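Local coordinates for protein predicted ATPase involved in replication control, Cdc46/Mcm family (Methanopyrus kandleri AV19, PDB 3F8T) that probably binds ATP and single-stranded DNA as a member of the MCM family, whose helicases unwind DNA at replication forks, at residues A67-T72 / P102-R106; V77-R82 / P94-F98; I111-A117 / V167-L172; L159-L164 / E176-P182; C251-L255 / A305-L309. The protein carries 2 engineered substitutions. All blocks are in the same frame, centred on the assembly; numbering follows the deposited sequence.

Contact 1 (A67-T72 / P102-R106)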
# COMPACT_ATOMS: atom_id res chain seq x y z
N ALA A 67 7.43 -21.26 -26.13
CA ALA A 67 7.43 -20.62 -24.82
C ALA A 67 6.04 -20.75 -24.20
O ALA A 67 5.87 -21.14 -23.04
CB ALA A 67 7.85 -19.13 -24.96
N SER A 68 5.03 -20.44 -25.00
CA SER A 68 3.64 -20.53 -24.60
C SER A 68 3.25 -21.96 -24.23
O SER A 68 2.61 -22.18 -23.20
CB SER A 68 2.77 -20.01 -25.74
OG SER A 68 1.42 -19.98 -25.33
N TRP A 69 3.63 -22.93 -25.05
CA TRP A 69 3.30 -24.34 -24.81
C TRP A 69 3.92 -24.80 -23.48
O TRP A 69 3.30 -25.53 -22.70
CB TRP A 69 3.84 -25.22 -25.95
CG TRP A 69 3.35 -26.64 -25.89
CD1 TRP A 69 2.24 -27.16 -26.51
CD2 TRP A 69 3.94 -27.73 -25.17
NE1 TRP A 69 2.11 -28.50 -26.23
CE2 TRP A 69 3.14 -28.88 -25.41
CE3 TRP A 69 5.08 -27.85 -24.36
CZ2 TRP A 69 3.43 -30.13 -24.84
CZ3 TRP A 69 5.37 -29.09 -23.80
CH2 TRP A 69 4.55 -30.22 -24.05
N ILE A 70 5.16 -24.38 -23.26
CA ILE A 70 5.89 -24.76 -22.05
C ILE A 70 5.19 -24.22 -20.81
O ILE A 70 4.99 -24.96 -19.84
CB ILE A 70 7.38 -24.34 -22.12
CG1 ILE A 70 8.12 -25.20 -23.15
CG2 ILE A 70 8.04 -24.49 -20.75
CD1 ILE A 70 9.55 -24.74 -23.45
N ALA A 71 4.81 -22.94 -20.85
CA ALA A 71 4.09 -22.32 -19.73
C ALA A 71 2.78 -23.05 -19.48
O ALA A 71 2.47 -23.39 -18.35
CB ALA A 71 3.85 -20.83 -19.99
N THR A 72 2.03 -23.33 -20.55
CA THR A 72 0.77 -24.07 -20.41
C THR A 72 0.96 -25.46 -19.78
O THR A 72 0.16 -25.87 -18.95
CB THR A 72 0.01 -24.13 -21.76
OG1 THR A 72 -0.33 -22.79 -22.12
CG2 THR A 72 -1.30 -24.96 -21.64
N PRO A 102 5.58 -15.48 -21.08
CA PRO A 102 4.73 -14.73 -22.01
C PRO A 102 3.68 -13.91 -21.25
O PRO A 102 3.20 -14.32 -20.18
CB PRO A 102 4.06 -15.82 -22.84
CG PRO A 102 5.03 -16.95 -22.81
CD PRO A 102 5.64 -16.91 -21.42
N HIS A 103 3.34 -12.75 -21.81
CA HIS A 103 2.57 -11.73 -21.10
C HIS A 103 1.23 -12.22 -20.54
O HIS A 103 0.83 -11.80 -19.44
CB HIS A 103 2.38 -10.49 -21.98
CG HIS A 103 1.76 -9.33 -21.25
ND1 HIS A 103 2.50 -8.49 -20.45
CD2 HIS A 103 0.48 -8.90 -21.18
CE1 HIS A 103 1.70 -7.57 -19.93
NE2 HIS A 103 0.47 -7.80 -20.36
N ARG A 104 0.57 -13.12 -21.26
CA ARG A 104 -0.74 -13.64 -20.84
C ARG A 104 -0.70 -14.53 -19.60
O ARG A 104 -1.74 -14.77 -18.98
CB ARG A 104 -1.44 -14.36 -22.00
CG ARG A 104 -0.70 -15.56 -22.52
CD ARG A 104 -1.56 -16.46 -23.39
NE ARG A 104 -2.39 -17.38 -22.60
CZ ARG A 104 -2.67 -18.63 -22.95
NH1 ARG A 104 -2.17 -19.13 -24.07
NH2 ARG A 104 -3.43 -19.38 -22.17
N PHE A 105 0.49 -15.02 -19.24
CA PHE A 105 0.64 -15.87 -18.05
C PHE A 105 1.01 -15.06 -16.80
O PHE A 105 1.16 -15.63 -15.70
CB PHE A 105 1.68 -16.98 -18.29
CG PHE A 105 1.31 -17.93 -19.41
CD1 PHE A 105 1.69 -17.64 -20.72
CD2 PHE A 105 0.60 -19.10 -19.16
CE1 PHE A 105 1.35 -18.52 -21.78
CE2 PHE A 105 0.27 -19.97 -20.20
CZ PHE A 105 0.65 -19.67 -21.51
N ARG A 106 1.16 -13.75 -16.96
CA ARG A 106 1.58 -12.88 -15.85
C ARG A 106 0.39 -12.16 -15.20
O ARG A 106 -0.56 -11.77 -15.89
CB ARG A 106 2.59 -11.83 -16.32
CG ARG A 106 3.86 -12.40 -16.95
CD ARG A 106 4.94 -11.33 -17.05
NE ARG A 106 5.91 -11.63 -18.10
CZ ARG A 106 7.14 -11.12 -18.17
NH1 ARG A 106 7.56 -10.26 -17.24
NH2 ARG A 106 7.95 -11.46 -19.17
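Phe-105 has the most surface buried here. Its ring lies against the helix segment 67-72 and meets three residues. Ala-71 CB sits over one ring face, 3.5 Å from the Phe-105 ring centroid and only 5° off the ring normal. This is a CH-pi contact with nearly ideal geometry. The small alanine lets the ring come close to the helix. Thr-72 OG1 lies at the ring edge, 3.3 Å from Phe-105 CZ. The same OG1 donates a hydrogen bond to Ser-68 O at 3.2 Å, so the polar atom beside the ring is satisfied within its own helix. Ser-68 O is also 3.6 Å from Phe-105 CZ. Pro-102 covers the preceding turn of the helix. Its CG is 4.2 Å from Ala-67 CB and 4.1 Å from Ser-68 N. Phe-105 N bonds back to Pro-102 O at 3.0 Å, and this short 3-10 turn brings both side chains to the helix. No hydrogen bond crosses between the segments, so the join is mainly apolar. The turn 102-106 belongs to the connection from strand 96-99 to strand 118-130. Trp-69 and Ile-70 instead pack on helix 30-37, while Phe-105 also touches Met-114.

Contact 2 (V77-R82 / P94-F98)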
# COMPACT_ATOMS: atom_id res chain seq x y z
N VAL A 77 6.90 -30.20 -17.73
CA VAL A 77 8.26 -29.76 -18.06
C VAL A 77 9.15 -29.66 -16.82
O VAL A 77 10.27 -30.16 -16.81
CB VAL A 77 8.25 -28.44 -18.84
CG1 VAL A 77 9.68 -27.90 -19.08
CG2 VAL A 77 7.50 -28.64 -20.15
N GLU A 78 8.64 -29.02 -15.78
CA GLU A 78 9.44 -28.82 -14.57
C GLU A 78 10.07 -30.11 -13.99
O GLU A 78 11.25 -30.12 -13.70
CB GLU A 78 8.63 -28.02 -13.53
CG GLU A 78 9.46 -27.40 -12.43
CD GLU A 78 9.60 -28.31 -11.23
OE1 GLU A 78 9.01 -29.41 -11.25
OE2 GLU A 78 10.31 -27.94 -10.27
N PRO A 79 9.27 -31.19 -13.76
CA PRO A 79 9.94 -32.42 -13.27
C PRO A 79 10.92 -33.06 -14.27
O PRO A 79 11.89 -33.71 -13.85
CB PRO A 79 8.78 -33.37 -12.97
CG PRO A 79 7.66 -32.87 -13.76
CD PRO A 79 7.82 -31.38 -13.83
N ALA A 80 10.67 -32.88 -15.57
CA ALA A 80 11.61 -33.37 -16.60
C ALA A 80 12.95 -32.67 -16.46
O ALA A 80 14.01 -33.31 -16.48
CB ALA A 80 11.05 -33.14 -17.99
N LEU A 81 12.90 -31.35 -16.31
CA LEU A 81 14.10 -30.55 -16.09
C LEU A 81 14.79 -30.92 -14.79
O LEU A 81 16.00 -31.11 -14.77
CB LEU A 81 13.76 -29.05 -16.16
CG LEU A 81 13.19 -28.58 -17.51
CD1 LEU A 81 12.97 -27.07 -17.53
CD2 LEU A 81 14.10 -29.01 -18.68
N ARG A 82 14.03 -31.08 -13.71
CA ARG A 82 14.62 -31.55 -12.45
C ARG A 82 15.37 -32.88 -12.64
O ARG A 82 16.48 -33.06 -12.11
CB ARG A 82 13.56 -31.67 -11.35
CG ARG A 82 13.23 -30.34 -10.66
CD ARG A 82 12.51 -30.53 -9.33
NE ARG A 82 11.06 -30.58 -9.51
CZ ARG A 82 10.33 -31.70 -9.54
NH1 ARG A 82 9.01 -31.63 -9.72
NH2 ARG A 82 10.91 -32.88 -9.38
N PRO A 94 17.40 -30.64 -6.62
CA PRO A 94 17.25 -30.11 -7.97
C PRO A 94 16.23 -28.97 -7.96
O PRO A 94 15.09 -29.17 -7.56
CB PRO A 94 16.71 -31.31 -8.77
CG PRO A 94 16.75 -32.49 -7.83
CD PRO A 94 16.69 -31.92 -6.46
N ARG A 95 16.67 -27.79 -8.36
CA ARG A 95 15.76 -26.65 -8.42
C ARG A 95 15.76 -26.05 -9.81
O ARG A 95 16.81 -25.89 -10.44
CB ARG A 95 16.12 -25.60 -7.36
CG ARG A 95 16.28 -26.18 -5.96
CD ARG A 95 15.66 -25.29 -4.87
NE ARG A 95 16.19 -23.92 -4.79
CZ ARG A 95 17.47 -23.55 -4.89
NH1 ARG A 95 18.43 -24.45 -5.06
NH2 ARG A 95 17.78 -22.27 -4.80
N VAL A 96 14.56 -25.73 -10.28
CA VAL A 96 14.35 -25.18 -11.61
C VAL A 96 13.58 -23.87 -11.50
O VAL A 96 12.61 -23.77 -10.74
CB VAL A 96 13.62 -26.19 -12.54
CG1 VAL A 96 13.16 -25.52 -13.84
CG2 VAL A 96 14.53 -27.38 -12.86
N ARG A 97 14.02 -22.87 -12.25
CA ARG A 97 13.35 -21.59 -12.28
C ARG A 97 13.03 -21.26 -13.73
O ARG A 97 13.77 -21.65 -14.65
CB ARG A 97 14.23 -20.50 -11.67
CG ARG A 97 14.57 -20.70 -10.18
CD ARG A 97 13.35 -20.54 -9.25
NE ARG A 97 13.71 -20.65 -7.84
CZ ARG A 97 13.46 -21.71 -7.07
NH1 ARG A 97 12.82 -22.77 -7.56
NH2 ARG A 97 13.83 -21.71 -5.79
N PHE A 98 11.94 -20.54 -13.93
CA PHE A 98 11.60 -20.06 -15.25
C PHE A 98 11.63 -18.53 -15.23
O PHE A 98 11.19 -17.90 -14.27
CB PHE A 98 10.22 -20.55 -15.69
CG PHE A 98 10.08 -22.06 -15.72
CD1 PHE A 98 9.73 -22.77 -14.57
CD2 PHE A 98 10.26 -22.76 -16.91
CE1 PHE A 98 9.58 -24.17 -14.59
CE2 PHE A 98 10.11 -24.16 -16.95
CZ PHE A 98 9.78 -24.86 -15.79
O HOH W 1 12.20 -26.12 -9.22
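Val-96 is the main bump on the strand. Its CG2 enters a hollow on helix segment 77-82 lined by Glu-78, Leu-81 and Arg-82. It lies 3.8 Å from Leu-81 CB and 3.8 Å from Arg-82 N. Val-96 CB is 4.3 Å from Glu-78 CG on another wall. Phe-98 fits one turn earlier. Its ring edge meets Glu-78 CG, 3.9 Å from Phe-98 CE1, and Val-77 CG1, 4.3 Å from Phe-98 CE2. Leu-81 CD1 reaches the same Phe-98 CE2 at 4.1 Å. At the other end Arg-82 lies along Pro-94, with its CG 4.1 Å from Pro-94 CB and its CD 3.4 Å from Pro-94 O. A salt bridge from Arg-82 NH1 to Glu-78 OE1, 2.7 Å, holds these two long side chains together on the helix. Water 1 links Glu-78 OE2 (2.8 Å) to Val-96 N (2.6 Å). The helix and strand axes come within 9.1 Å at an angle of 134°. Both elements belong to the N-terminal domain. Strand 96-99 pairs in parallel with strand 55-58, and Phe-98 also touches Leu-57 there. Leu-81 extends the packing to Leu-33 and Ile-36 of helix 30-37.

Contact 3 (I111-A117 / V167-L172)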
# COMPACT_ATOMS: atom_id res chain seq x y z
N ILE A 111 -6.97 -18.00 -11.24
CA ILE A 111 -5.96 -19.08 -11.37
C ILE A 111 -6.51 -20.48 -11.71
O ILE A 111 -5.81 -21.30 -12.28
CB ILE A 111 -5.03 -19.20 -10.13
CG1 ILE A 111 -5.78 -19.73 -8.90
CG2 ILE A 111 -4.33 -17.86 -9.83
CD1 ILE A 111 -4.96 -20.72 -8.05
N ARG A 112 -7.76 -20.75 -11.35
CA ARG A 112 -8.30 -22.11 -11.50
C ARG A 112 -8.27 -22.65 -12.94
O ARG A 112 -7.88 -23.80 -13.16
CB ARG A 112 -9.71 -22.20 -10.89
CG ARG A 112 -10.22 -23.62 -10.65
CD ARG A 112 -11.41 -23.62 -9.70
NE ARG A 112 -12.11 -24.90 -9.71
CZ ARG A 112 -12.89 -25.34 -8.72
NH1 ARG A 112 -13.07 -24.62 -7.62
NH2 ARG A 112 -13.49 -26.52 -8.83
N PRO A 113 -8.67 -21.83 -13.93
CA PRO A 113 -8.61 -22.33 -15.31
C PRO A 113 -7.19 -22.59 -15.80
O PRO A 113 -7.01 -23.26 -16.82
CB PRO A 113 -9.23 -21.18 -16.13
CG PRO A 113 -10.02 -20.39 -15.14
CD PRO A 113 -9.21 -20.46 -13.89
N MET A 114 -6.20 -22.08 -15.06
CA MET A 114 -4.79 -22.24 -15.43
C MET A 114 -4.14 -23.47 -14.80
O MET A 114 -2.91 -23.53 -14.69
CB MET A 114 -3.96 -20.99 -15.05
CG MET A 114 -4.42 -19.67 -15.67
SD MET A 114 -4.41 -19.66 -17.47
CE MET A 114 -2.65 -19.66 -17.82
N ASP A 115 -4.93 -24.47 -14.41
CA ASP A 115 -4.36 -25.64 -13.75
C ASP A 115 -3.25 -26.25 -14.60
O ASP A 115 -3.40 -26.35 -15.81
CB ASP A 115 -5.40 -26.72 -13.44
CG ASP A 115 -4.92 -27.69 -12.37
OD1 ASP A 115 -4.22 -27.27 -11.44
OD2 ASP A 115 -5.23 -28.88 -12.44
N GLY A 116 -2.14 -26.61 -13.96
CA GLY A 116 -1.01 -27.23 -14.65
C GLY A 116 0.01 -26.25 -15.24
O GLY A 116 1.10 -26.67 -15.61
N ALA A 117 -0.35 -24.97 -15.29
CA ALA A 117 0.42 -23.93 -15.98
C ALA A 117 1.36 -23.14 -15.07
O ALA A 117 1.09 -22.94 -13.87
CB ALA A 117 -0.53 -22.97 -16.69
N VAL A 167 0.37 -23.87 -11.06
CA VAL A 167 -0.96 -24.09 -10.47
C VAL A 167 -1.22 -25.59 -10.39
O VAL A 167 -1.06 -26.30 -11.37
CB VAL A 167 -2.06 -23.44 -11.32
CG1 VAL A 167 -3.46 -23.67 -10.70
CG2 VAL A 167 -1.80 -21.97 -11.51
N ARG A 168 -1.61 -26.06 -9.20
CA ARG A 168 -2.01 -27.44 -9.01
C ARG A 168 -3.26 -27.48 -8.14
O ARG A 168 -3.20 -27.20 -6.93
CB ARG A 168 -0.88 -28.26 -8.37
CG ARG A 168 0.33 -28.41 -9.29
CD ARG A 168 1.29 -29.49 -8.81
NE ARG A 168 2.38 -29.70 -9.77
CZ ARG A 168 3.50 -28.99 -9.80
NH1 ARG A 168 3.69 -27.97 -8.96
NH2 ARG A 168 4.43 -29.27 -10.71
N SER A 169 -4.39 -27.80 -8.77
CA SER A 169 -5.70 -27.89 -8.12
C SER A 169 -6.01 -26.67 -7.25
O SER A 169 -6.07 -26.77 -6.01
CB SER A 169 -5.84 -29.19 -7.33
OG SER A 169 -5.66 -30.32 -8.18
N ALA A 170 -6.19 -25.52 -7.90
CA ALA A 170 -6.57 -24.27 -7.24
C ALA A 170 -5.58 -23.78 -6.17
O ALA A 170 -5.93 -22.91 -5.36
CB ALA A 170 -8.01 -24.36 -6.66
N THR A 171 -4.36 -24.32 -6.17
CA THR A 171 -3.25 -23.83 -5.34
C THR A 171 -2.03 -23.52 -6.21
O THR A 171 -1.67 -24.30 -7.11
CB THR A 171 -2.87 -24.84 -4.22
OG1 THR A 171 -3.96 -24.99 -3.30
CG2 THR A 171 -1.63 -24.37 -3.44
N LEU A 172 -1.39 -22.38 -5.95
CA LEU A 172 -0.17 -22.02 -6.64
C LEU A 172 1.01 -22.57 -5.86
O LEU A 172 1.19 -22.23 -4.69
CB LEU A 172 -0.06 -20.49 -6.77
CG LEU A 172 1.13 -19.97 -7.60
CD1 LEU A 172 0.94 -20.33 -9.07
CD2 LEU A 172 1.28 -18.47 -7.44
O HOH W 2 -6.56 -25.37 -10.74
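Three hydrogen bonds join the loop 111-117 to the hairpin 167-172. The shortest runs from Ser-169 N to Asp-115 OD1, 2.7 Å. Gly-116 N donates to Val-167 O at 2.8 Å. Val-167 N donates to Ala-117 O at 3.0 Å. The last two bonds hold both backbone polar groups of Val-167. Met-114 to Ala-117 forms a type II beta turn, closed by Ala-117 N to Met-114 O at 3.0 Å. Gly-116 takes the third position with positive phi, where a CB would jam against the preceding carbonyl. Water 2 adds a looser link, bonded to Ala-170 N (2.9 Å) and to Arg-112 O (3.2 Å). Val-167 is the most covered residue. Its CB is 3.5 Å from Met-114 O, and its CG1 is 4.2 Å from Ile-111 CD1. Ile-111 CD1 also approaches Ala-170 O at 3.6 Å. Val-167, Ile-111 and Leu-172 all reach Ile-119 of strand 118-130, within the OB fold. The chemistry is therefore layered. Bonds to main-chain groups set the position of the loop entering strand 118-130, and the apolar side chains of Ile-111 and Val-167 pack inward on Ile-119.

Contact 4 (L159-L164 / E176-P182)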
# COMPACT_ATOMS: atom_id res chain seq x y z
N LEU A 159 2.23 -7.70 2.98
CA LEU A 159 3.24 -7.51 1.93
C LEU A 159 2.57 -7.58 0.57
O LEU A 159 1.68 -8.39 0.35
CB LEU A 159 4.32 -8.60 2.03
CG LEU A 159 5.69 -8.32 1.43
CD1 LEU A 159 6.36 -7.14 2.14
CD2 LEU A 159 6.55 -9.59 1.55
N ARG A 160 3.00 -6.70 -0.35
CA ARG A 160 2.63 -6.85 -1.75
C ARG A 160 3.72 -7.63 -2.49
O ARG A 160 4.90 -7.29 -2.44
CB ARG A 160 2.42 -5.49 -2.40
CG ARG A 160 1.79 -5.58 -3.76
CD ARG A 160 1.17 -4.24 -4.16
NE ARG A 160 0.83 -4.25 -5.58
CZ ARG A 160 1.67 -3.90 -6.55
NH1 ARG A 160 1.27 -3.96 -7.82
NH2 ARG A 160 2.90 -3.48 -6.26
N VAL A 161 3.30 -8.67 -3.20
CA VAL A 161 4.24 -9.61 -3.79
C VAL A 161 3.87 -10.00 -5.22
O VAL A 161 2.69 -9.96 -5.60
CB VAL A 161 4.37 -10.90 -2.91
CG1 VAL A 161 4.88 -10.54 -1.52
CG2 VAL A 161 3.01 -11.63 -2.80
N GLU A 162 4.87 -10.33 -6.03
CA GLU A 162 4.64 -11.12 -7.23
C GLU A 162 5.19 -12.52 -6.99
O GLU A 162 6.35 -12.68 -6.54
CB GLU A 162 5.25 -10.49 -8.49
CG GLU A 162 4.83 -11.22 -9.78
CD GLU A 162 5.15 -10.47 -11.08
OE1 GLU A 162 6.08 -9.63 -11.08
OE2 GLU A 162 4.48 -10.75 -12.11
N ILE A 163 4.36 -13.52 -7.26
CA ILE A 163 4.74 -14.91 -7.01
C ILE A 163 4.65 -15.67 -8.31
O ILE A 163 3.60 -15.71 -8.96
CB ILE A 163 3.84 -15.62 -5.96
CG1 ILE A 163 3.81 -14.85 -4.65
CG2 ILE A 163 4.34 -17.08 -5.69
CD1 ILE A 163 2.97 -15.51 -3.55
N LEU A 164 5.77 -16.28 -8.67
CA LEU A 164 5.81 -17.16 -9.82
C LEU A 164 5.64 -18.58 -9.32
O LEU A 164 6.18 -18.94 -8.27
CB LEU A 164 7.14 -17.00 -10.51
CG LEU A 164 7.08 -17.01 -12.02
CD1 LEU A 164 7.80 -15.77 -12.55
CD2 LEU A 164 7.73 -18.28 -12.50
N GLU A 176 9.14 -18.80 -7.00
CA GLU A 176 9.84 -17.62 -6.48
C GLU A 176 8.86 -16.54 -6.03
O GLU A 176 7.72 -16.49 -6.49
CB GLU A 176 10.87 -17.02 -7.46
CG GLU A 176 10.57 -17.12 -8.94
CD GLU A 176 11.75 -16.64 -9.81
OE1 GLU A 176 12.17 -15.47 -9.66
OE2 GLU A 176 12.24 -17.43 -10.66
N VAL A 177 9.33 -15.69 -5.12
CA VAL A 177 8.53 -14.62 -4.52
C VAL A 177 9.34 -13.34 -4.66
O VAL A 177 10.52 -13.32 -4.29
CB VAL A 177 8.23 -14.92 -3.02
CG1 VAL A 177 7.62 -13.69 -2.33
CG2 VAL A 177 7.29 -16.11 -2.89
N HIS A 178 8.73 -12.31 -5.26
CA HIS A 178 9.35 -11.00 -5.40
C HIS A 178 8.56 -9.97 -4.62
O HIS A 178 7.38 -9.76 -4.90
CB HIS A 178 9.42 -10.60 -6.87
CG HIS A 178 10.24 -11.53 -7.72
ND1 HIS A 178 11.62 -11.59 -7.64
CD2 HIS A 178 9.88 -12.44 -8.65
CE1 HIS A 178 12.06 -12.50 -8.49
NE2 HIS A 178 11.03 -13.03 -9.12
N LYS A 179 9.20 -9.36 -3.63
CA LYS A 179 8.61 -8.28 -2.84
C LYS A 179 8.40 -7.08 -3.76
O LYS A 179 9.24 -6.79 -4.63
CB LYS A 179 9.52 -7.91 -1.66
CG LYS A 179 8.81 -7.16 -0.53
CD LYS A 179 9.77 -6.33 0.35
CE LYS A 179 10.65 -7.19 1.24
NZ LYS A 179 11.28 -6.38 2.35
N LYS A 180 7.27 -6.40 -3.60
CA LYS A 180 6.94 -5.22 -4.40
C LYS A 180 6.69 -4.04 -3.46
O LYS A 180 6.51 -4.23 -2.25
CB LYS A 180 5.68 -5.47 -5.24
CG LYS A 180 5.81 -6.55 -6.33
CD LYS A 180 6.81 -6.14 -7.40
CE LYS A 180 6.99 -7.21 -8.45
NZ LYS A 180 8.03 -6.78 -9.45
N ASP A 181 6.67 -2.82 -4.03
CA ASP A 181 6.26 -1.62 -3.29
C ASP A 181 4.82 -1.85 -2.81
O ASP A 181 4.09 -2.60 -3.43
CB ASP A 181 6.26 -0.38 -4.21
CG ASP A 181 7.62 -0.10 -4.85
OD1 ASP A 181 8.66 -0.44 -4.25
OD2 ASP A 181 7.64 0.48 -5.97
N PRO A 182 4.41 -1.20 -1.70
CA PRO A 182 3.03 -1.39 -1.23
C PRO A 182 1.95 -0.92 -2.20
O PRO A 182 0.81 -1.37 -2.11
CB PRO A 182 2.98 -0.56 0.06
CG PRO A 182 4.41 -0.43 0.50
CD PRO A 182 5.17 -0.31 -0.80
O HOH W 3 5.00 -4.51 0.14
O HOH W 4 8.28 -10.16 -10.20
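Arg-160 stretches its side chain across the end of the second strand. Its NH2 is 3.6 Å from Lys-180 CB, and its CD is 3.5 Å from Pro-182 O. NH2 also donates to Asp-181 O at 3.2 Å, while NH1 makes a salt bridge to Glu-122. The backbone here is joined by Lys-180 N to Arg-160 O, 2.8 Å, and water 3 links Arg-160 N (3.0 Å) to Lys-180 O (2.8 Å). Further along, Glu-162 and His-178 form a hydrogen-bonded antiparallel pair. Glu-162 N to His-178 O is 2.8 Å, and His-178 N to Glu-162 O is 2.7 Å. Leu-164 and Glu-176 form the next such pair, with Leu-164 N to Glu-176 O at 2.9 Å and the return bond from Glu-176 N to Leu-164 O at 3.2 Å. This is sheet pairing within the OB fold, where strand 160-168 runs between strands 118-130 and 176-180. The two faces differ. On one, Val-177 packs on Val-161 (CG1 to CG1, 4.3 Å) and on Ile-163 (Val-177 CG2 to Ile-163 CG1, 4.1 Å), and Leu-159 CD1 lies 3.6 Å from Lys-179 CG. On the other, Glu-162 OE1 makes a long salt bridge to Lys-180 NZ, 3.8 Å, and Glu-162 OE2 bonds to Ser-120. Leu-164 CB touches Glu-176 CG at 3.8 Å, and Glu-176 also has Arg-99 as a salt-bridge partner.

Contact 5 (C251-L255 / A305-L309)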
# COMPACT_ATOMS: atom_id res chain seq x y z
N CYS A 251 -20.24 11.94 5.79
CA CYS A 251 -18.88 11.48 6.11
C CYS A 251 -18.60 10.10 5.52
O CYS A 251 -17.51 9.86 4.98
CB CYS A 251 -18.65 11.49 7.63
SG CYS A 251 -18.60 13.11 8.40
N SER A 252 -19.59 9.20 5.58
CA SER A 252 -19.42 7.87 5.00
C SER A 252 -19.25 7.93 3.49
O SER A 252 -18.43 7.21 2.93
CB SER A 252 -20.58 6.93 5.35
OG SER A 252 -20.62 6.68 6.74
N GLU A 253 -20.04 8.77 2.83
CA GLU A 253 -19.93 8.93 1.38
C GLU A 253 -18.52 9.40 1.02
O GLU A 253 -17.94 8.91 0.07
CB GLU A 253 -20.97 9.93 0.87
CG GLU A 253 -21.03 10.05 -0.66
CD GLU A 253 -19.92 10.91 -1.24
OE1 GLU A 253 -19.39 11.78 -0.52
OE2 GLU A 253 -19.59 10.72 -2.44
N ILE A 254 -17.98 10.36 1.78
CA ILE A 254 -16.63 10.87 1.53
C ILE A 254 -15.56 9.74 1.67
O ILE A 254 -14.79 9.49 0.75
CB ILE A 254 -16.32 12.10 2.40
CG1 ILE A 254 -17.19 13.28 1.93
CG2 ILE A 254 -14.83 12.52 2.26
CD1 ILE A 254 -17.29 14.43 2.91
N LEU A 255 -15.58 9.03 2.80
CA LEU A 255 -14.62 7.94 3.03
C LEU A 255 -14.68 6.89 1.92
O LEU A 255 -13.65 6.47 1.39
CB LEU A 255 -14.87 7.28 4.41
CG LEU A 255 -14.15 7.85 5.63
CD1 LEU A 255 -14.42 9.33 5.83
CD2 LEU A 255 -14.53 7.07 6.90
N ALA A 305 -9.57 3.92 6.05
CA ALA A 305 -10.77 4.70 6.33
C ALA A 305 -11.49 4.11 7.53
O ALA A 305 -11.98 2.98 7.47
CB ALA A 305 -11.68 4.75 5.09
N VAL A 306 -11.53 4.87 8.61
CA VAL A 306 -12.07 4.38 9.89
C VAL A 306 -13.34 5.15 10.19
O VAL A 306 -13.29 6.25 10.73
CB VAL A 306 -11.06 4.54 11.05
CG1 VAL A 306 -11.66 3.96 12.34
CG2 VAL A 306 -9.75 3.81 10.74
N ASP A 307 -14.47 4.56 9.81
CA ASP A 307 -15.77 5.25 9.92
C ASP A 307 -16.36 5.00 11.31
O ASP A 307 -16.09 3.97 11.93
CB ASP A 307 -16.73 4.74 8.84
CG ASP A 307 -17.81 5.78 8.45
OD1 ASP A 307 -17.89 6.87 9.04
OD2 ASP A 307 -18.58 5.47 7.52
N HIS A 308 -17.17 5.95 11.77
CA HIS A 308 -17.85 5.85 13.07
C HIS A 308 -16.91 5.65 14.25
O HIS A 308 -17.03 4.68 15.01
CB HIS A 308 -18.93 4.76 13.02
CG HIS A 308 -19.81 4.87 11.81
ND1 HIS A 308 -20.73 5.88 11.66
CD2 HIS A 308 -19.88 4.12 10.68
CE1 HIS A 308 -21.35 5.74 10.50
NE2 HIS A 308 -20.84 4.69 9.88
N LEU A 309 -15.98 6.59 14.41
CA LEU A 309 -15.00 6.56 15.49
C LEU A 309 -15.59 6.84 16.88
O LEU A 309 -14.95 6.56 17.90
CB LEU A 309 -13.85 7.55 15.17
CG LEU A 309 -12.55 7.56 15.99
CD1 LEU A 309 -11.80 6.23 15.88
CD2 LEU A 309 -11.67 8.68 15.48
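Cys-251 directs its CB toward the strand, but its side chain packs on Ala-345 instead. By sequence it probably stands where a Walker A motif has its lysine. Ser-252 comes next and makes the polar link. Its OG donates a very short hydrogen bond, 2.5 Å, to Asp-307 OD2. Ser-252 and Asp-307 probably correspond to the Walker A hydroxyl residue and the Walker B aspartate, a pairing known from P-loop NTPases. Asp-307 OD2 is also bonded by Tyr-268, and His-308 NE2 lies 3.7 Å from Ser-252 OG. One turn further on, Leu-255 packs against the strand. Its CD2 is 3.7 Å from Asp-307 CA, and its CG is 4.0 Å from Ala-305 CB. The helix and strand axes approach to 9.3 Å and run nearly antiparallel, at 164°. Helix 248-261 lies against the five-stranded parallel sheet, where strand 303-307 sits between 266-270 and 341-346. Leu-255 extends over Leu-343 and on to Leu-244 of strand 242-245.

In the fold
Contacts 1 to 4 form one connected N-terminal region. Contact 2 is nested along the chain inside contact 1, and they touch at Ile-70 CG2 and Val-77 CG1, 4.1 Å. Contact 1 meets contact 3 where Phe-105 CD2 lies 3.6 Å from Met-114 CE. Contacts 3 and 4 share strand 160-168 and join through Leu-172 CD2 and Ile-163 CG2, 3.8 Å. Contact 2 reaches contact 4 at Arg-97 CD and Glu-176 OE2, 3.6 Å. Contact 5 stands apart in the P-loop domain, at the place where P-loop ATPases bind nucleotide. Its centre is about 30 Å from that of contact 4, with nearest atoms about 14 Å apart. The centre of contact 2 is about 50 Å away.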